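Local atomic coordinates of formate dehydrogenase (Pyrobaculum aerophilum, PDB entry 1QP8), a protein that binds NADPH and probably reduces 2-keto acids such as glyoxylate and hydroxypyruvate, as a member of the D-isomer specific 2-hydroxyacid dehydrogenase family. Residues 127-132 with 148-153. Numbering follows the deposited sequence.
Sequences VAVLGL and AQVRGF. With NDP (NADPH dihydro-nicotinamide-adenine-dinucleotide phosphate), chain C.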
ATOM      1  N   VAL A 127     -14.662  -2.165  -3.694  1.00 64.50           N
ATOM      2  CA  VAL A 127     -13.823  -1.007  -3.956  1.00 64.50           C
ATOM      3  C   VAL A 127     -14.088  -0.400  -5.332  1.00 64.50           C
ATOM      4  O   VAL A 127     -14.009  -1.086  -6.343  1.00 64.50           O
ATOM      5  CB  VAL A 127     -12.336  -1.395  -3.884  1.00 59.81           C
ATOM      6  CG1 VAL A 127     -11.494  -0.138  -3.829  1.00 59.81           C
ATOM      7  CG2 VAL A 127     -12.077  -2.294  -2.675  1.00 59.81           C
ATOM      8  N   ALA A 128     -14.398   0.891  -5.366  1.00 56.92           N
ATOM      9  CA  ALA A 128     -14.652   1.572  -6.625  1.00 56.92           C
ATOM     10  C   ALA A 128     -13.340   2.098  -7.195  1.00 56.92           C
ATOM     11  O   ALA A 128     -12.351   2.234  -6.473  1.00 56.92           O
ATOM     12  CB  ALA A 128     -15.614   2.726  -6.411  1.00 58.66           C
ATOM     13  N   VAL A 129     -13.333   2.382  -8.492  1.00 60.80           N
ATOM     14  CA  VAL A 129     -12.154   2.913  -9.165  1.00 60.80           C
ATOM     15  C   VAL A 129     -12.651   3.794 -10.297  1.00 60.80           C
ATOM     16  O   VAL A 129     -12.732   3.352 -11.430  1.00 60.80           O
ATOM     17  CB  VAL A 129     -11.251   1.777  -9.744  1.00 26.25           C
ATOM     18  CG1 VAL A 129     -10.204   2.347 -10.682  1.00 26.25           C
ATOM     19  CG2 VAL A 129     -10.545   1.025  -8.603  1.00 26.25           C
ATOM     20  N   LEU A 130     -12.995   5.038  -9.982  1.00 59.32           N
ATOM     21  CA  LEU A 130     -13.497   5.968 -10.983  1.00 59.32           C
ATOM     22  C   LEU A 130     -12.397   6.363 -11.959  1.00 59.32           C
ATOM     23  O   LEU A 130     -11.380   6.930 -11.565  1.00 59.32           O
ATOM     24  CB  LEU A 130     -14.048   7.234 -10.327  1.00 47.38           C
ATOM     25  CG  LEU A 130     -14.662   7.217  -8.923  1.00 47.38           C
ATOM     26  CD1 LEU A 130     -15.395   8.542  -8.716  1.00 47.38           C
ATOM     27  CD2 LEU A 130     -15.615   6.053  -8.748  1.00 47.38           C
ATOM     28  N   GLY A 131     -12.619   6.084 -13.237  1.00 51.35           N
ATOM     29  CA  GLY A 131     -11.631   6.395 -14.249  1.00 51.35           C
ATOM     30  C   GLY A 131     -10.813   5.150 -14.502  1.00 51.35           C
ATOM     31  O   GLY A 131     -10.147   4.656 -13.590  1.00 51.35           O
ATOM     32  N   LEU A 132     -10.864   4.626 -15.719  1.00 66.95           N
ATOM     33  CA  LEU A 132     -10.106   3.420 -16.020  1.00 66.95           C
ATOM     34  C   LEU A 132      -8.949   3.657 -16.985  1.00 66.95           C
ATOM     35  O   LEU A 132      -8.829   4.717 -17.583  1.00 66.95           O
ATOM     36  CB  LEU A 132     -11.050   2.325 -16.538  1.00 52.71           C
ATOM     37  CG  LEU A 132     -11.856   1.668 -15.403  1.00 52.71           C
ATOM     38  CD1 LEU A 132     -13.087   0.961 -15.948  1.00 52.71           C
ATOM     39  CD2 LEU A 132     -10.976   0.702 -14.650  1.00 52.71           C
ATOM     40  N   ALA A 148      -9.934  -7.746  -3.777  1.00 60.91           N
ATOM     41  CA  ALA A 148     -11.028  -6.798  -3.669  1.00 60.91           C
ATOM     42  C   ALA A 148     -12.068  -6.981  -4.758  1.00 60.91           C
ATOM     43  O   ALA A 148     -11.756  -7.400  -5.869  1.00 60.91           O
ATOM     44  CB  ALA A 148     -10.492  -5.377  -3.714  1.00 52.46           C
ATOM     45  N   GLN A 149     -13.313  -6.670  -4.428  1.00 57.80           N
ATOM     46  CA  GLN A 149     -14.396  -6.750  -5.390  1.00 57.80           C
ATOM     47  C   GLN A 149     -14.380  -5.407  -6.089  1.00 57.80           C
ATOM     48  O   GLN A 149     -15.249  -4.571  -5.854  1.00 57.80           O
ATOM     49  CB  GLN A 149     -15.741  -6.938  -4.689  1.00 99.53           C
ATOM     50  CG  GLN A 149     -15.929  -8.293  -4.037  1.00 99.53           C
ATOM     51  CD  GLN A 149     -17.302  -8.440  -3.409  1.00 99.53           C
ATOM     52  OE1 GLN A 149     -17.651  -7.718  -2.474  1.00 99.53           O
ATOM     53  NE2 GLN A 149     -18.092  -9.373  -3.928  1.00 99.53           N
ATOM     54  N   VAL A 150     -13.384  -5.204  -6.942  1.00 60.43           N
ATOM     55  CA  VAL A 150     -13.238  -3.944  -7.653  1.00 60.43           C
ATOM     56  C   VAL A 150     -14.392  -3.663  -8.593  1.00 60.43           C
ATOM     57  O   VAL A 150     -14.791  -4.532  -9.361  1.00 60.43           O
ATOM     58  CB  VAL A 150     -11.945  -3.920  -8.505  1.00 45.27           C
ATOM     59  CG1 VAL A 150     -11.670  -2.486  -8.984  1.00 45.27           C
ATOM     60  CG2 VAL A 150     -10.767  -4.494  -7.713  1.00 45.27           C
ATOM     61  N   ARG A 151     -14.920  -2.447  -8.534  1.00 56.37           N
ATOM     62  CA  ARG A 151     -15.997  -2.036  -9.422  1.00 56.37           C
ATOM     63  C   ARG A 151     -15.457  -0.873 -10.242  1.00 56.37           C
ATOM     64  O   ARG A 151     -15.549   0.269  -9.813  1.00 56.37           O
ATOM     65  CB  ARG A 151     -17.203  -1.537  -8.640  1.00 66.92           C
ATOM     66  CG  ARG A 151     -17.743  -2.491  -7.615  1.00 66.92           C
ATOM     67  CD  ARG A 151     -18.972  -1.861  -7.033  1.00 66.92           C
ATOM     68  NE  ARG A 151     -19.322  -2.399  -5.731  1.00 66.92           N
ATOM     69  CZ  ARG A 151     -20.119  -1.769  -4.879  1.00 66.92           C
ATOM     70  NH1 ARG A 151     -20.640  -0.590  -5.202  1.00 66.92           N
ATOM     71  NH2 ARG A 151     -20.386  -2.314  -3.702  1.00 66.92           N
ATOM     72  N   GLY A 152     -14.904  -1.161 -11.415  1.00 67.70           N
ATOM     73  CA  GLY A 152     -14.349  -0.111 -12.253  1.00 67.70           C
ATOM     74  C   GLY A 152     -15.358   0.716 -13.027  1.00 67.70           C
ATOM     75  O   GLY A 152     -16.226   0.184 -13.711  1.00 67.70           O
ATOM     76  N   PHE A 153     -15.232   2.033 -12.915  1.00 59.56           N
ATOM     77  CA  PHE A 153     -16.110   2.972 -13.600  1.00 59.56           C
ATOM     78  C   PHE A 153     -15.342   3.628 -14.744  1.00 59.56           C
ATOM     79  O   PHE A 153     -14.113   3.719 -14.701  1.00 59.56           O
ATOM     80  CB  PHE A 153     -16.575   4.041 -12.621  1.00 45.71           C
ATOM     81  CG  PHE A 153     -17.103   5.281 -13.280  1.00 45.71           C
ATOM     82  CD1 PHE A 153     -18.286   5.251 -14.015  1.00 45.71           C
ATOM     83  CD2 PHE A 153     -16.442   6.498 -13.135  1.00 45.71           C
ATOM     84  CE1 PHE A 153     -18.813   6.411 -14.594  1.00 45.71           C
ATOM     85  CE2 PHE A 153     -16.958   7.674 -13.711  1.00 45.71           C
ATOM     86  CZ  PHE A 153     -18.148   7.624 -14.441  1.00 45.71           C
TER
HETATM   87  PA  NDP C 310      -5.949   8.818 -19.466  0.70 54.47           P
HETATM   88  O1A NDP C 310      -6.321  10.212 -19.863  0.70 54.47           O
HETATM   89  O2A NDP C 310      -4.623   9.348 -19.079  0.70 54.47           O
HETATM   90  O5B NDP C 310      -7.419   8.785 -18.717  0.70 54.47           O
HETATM   91  C5B NDP C 310      -8.447   8.165 -19.592  0.70 54.47           C
HETATM   92  C4B NDP C 310      -9.382   7.228 -18.744  0.70 54.47           C
HETATM   93  O4B NDP C 310     -10.408   7.940 -17.949  0.70 54.47           O
HETATM   94  C3B NDP C 310     -10.269   6.262 -19.624  0.70 54.47           C
HETATM   95  O3B NDP C 310     -10.726   5.177 -18.835  0.70 54.47           O
HETATM   96  C2B NDP C 310     -11.325   7.278 -20.059  0.70 54.47           C
HETATM   97  O2B NDP C 310     -12.471   6.942 -20.751  0.70 54.47           O
HETATM   98  C1B NDP C 310     -11.596   7.954 -18.780  0.70 54.47           C
HETATM   99  N9A NDP C 310     -12.272   9.200 -18.945  0.70 54.47           N
HETATM  100  C8A NDP C 310     -11.874  10.386 -19.501  0.70 54.47           C
HETATM  101  N7A NDP C 310     -12.821  11.322 -19.429  0.70 54.47           N
HETATM  102  C5A NDP C 310     -13.859  10.683 -18.797  0.70 54.47           C
HETATM  103  C6A NDP C 310     -15.180  11.128 -18.423  0.70 54.47           C
HETATM  104  N6A NDP C 310     -15.568  12.387 -18.704  0.70 54.47           N
HETATM  105  N1A NDP C 310     -16.010  10.210 -17.790  0.70 54.47           N
HETATM  106  C2A NDP C 310     -15.535   8.928 -17.549  0.70 54.47           C
HETATM  107  N3A NDP C 310     -14.347   8.443 -17.864  0.70 54.47           N
HETATM  108  C4A NDP C 310     -13.547   9.394 -18.476  0.70 54.47           C
HETATM  109  O3  NDP C 310      -5.663   8.170 -18.066  0.70 54.47           O
HETATM  110  PN  NDP C 310      -4.855   8.350 -16.648  0.70 54.47           P
HETATM  111  O1N NDP C 310      -5.096   7.199 -15.748  0.70 54.47           O
HETATM  112  O2N NDP C 310      -3.389   8.575 -16.862  0.70 54.47           O
HETATM  113  O5D NDP C 310      -5.468   9.736 -15.963  0.70 54.47           O
HETATM  114  C5D NDP C 310      -4.948  11.007 -16.419  0.70 54.47           C
HETATM  115  C4D NDP C 310      -5.602  12.082 -15.534  0.70 54.47           C
HETATM  116  O4D NDP C 310      -5.179  11.886 -14.163  0.70 54.47           O
HETATM  117  C3D NDP C 310      -5.136  13.479 -15.939  0.70 54.47           C
HETATM  118  O3D NDP C 310      -6.001  13.973 -16.949  0.70 54.47           O
HETATM  119  C2D NDP C 310      -5.179  14.234 -14.584  0.70 54.47           C
HETATM  120  O2D NDP C 310      -6.444  14.882 -14.378  0.70 54.47           O
HETATM  121  C1D NDP C 310      -4.840  13.148 -13.536  0.70 54.47           C
HETATM  122  N1N NDP C 310      -3.364  13.163 -13.101  0.70 54.47           N
HETATM  123  C2N NDP C 310      -3.127  13.409 -11.705  0.70 54.47           C
HETATM  124  C3N NDP C 310      -1.772  13.424 -11.291  0.70 54.47           C
HETATM  125  C7N NDP C 310      -1.478  13.692  -9.763  0.70 54.47           C
HETATM  126  O7N NDP C 310      -0.339  13.521  -9.370  0.70 54.47           O
HETATM  127  N7N NDP C 310      -2.519  14.093  -8.984  0.70 54.47           N
HETATM  128  C4N NDP C 310      -0.636  13.209 -12.162  0.70 54.47           C
HETATM  129  C5N NDP C 310      -1.030  12.973 -13.528  0.70 54.47           C
HETATM  130  C6N NDP C 310      -2.303  12.941 -14.011  0.70 54.47           C
HETATM  131  P2B NDP C 310     -12.347   7.128 -22.435  0.70 54.47           P
HETATM  132  O1X NDP C 310     -13.764   6.709 -22.737  0.70 54.47           O
HETATM  133  O2X NDP C 310     -12.047   8.577 -22.590  0.70 54.47           O
HETATM  134  O3X NDP C 310     -11.278   6.230 -22.840  0.70 54.47           O
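Val129 and Val150 meet methyl to methyl, CG2 against CG1 at 3.7 Å, on the side of two parallel strands that helix 135-145 covers. Val127 stands on the same side and turns CG2 to Ala148 CB, 3.6 Å away. The three valines, two on one strand and one on the other, make a triangular apolar patch, and Leu143 of the helix packs on all of them. On the reverse side, Ala128 is low beside the long Arg151, whose chain runs out to bond the carbonyl of Arg173, while Ala171 and Leu172 of helix 169-172 settle over Ala128. Further along, Phe153 carries its CG anti to the backbone N (chi1 161°), which lays the ring edge, through CD2, in plane against Leu130 CA at 3.7 Å.

Leu132 turns its side chain back over the second strand, with CD1 3.7 Å from Gly152 C and the branch point beside the Phe153 carbonyl. Gly152 has no side chain to rise into that place, so the leucyl group fills the hollow above it, flanked by Ser154, Trp162 and Phe164. An alanine in place of Leu132 would probably open a gap over Gly152 and leave Trp162 and Phe164 without the leucine methyls they pack on.

Backbone bonds alternate between the strands: Arg151 N reaches Val127 O at 2.7 Å, and Phe153 N reaches Val129 O at 3.2 Å, nearly straight at 169°. Gly131 N continues the pairing to Phe153 O, 3.2 Å away. This is the first beta-alpha-beta unit of a Rossmann fold, and Gly131 probably begins its GxGxxG turn. Main-chain bonds and apolar packing thus join the two strands up to the loop in which Leu132 N makes a weak hydrogen bond to the adenosine ribose O3B of NADPH.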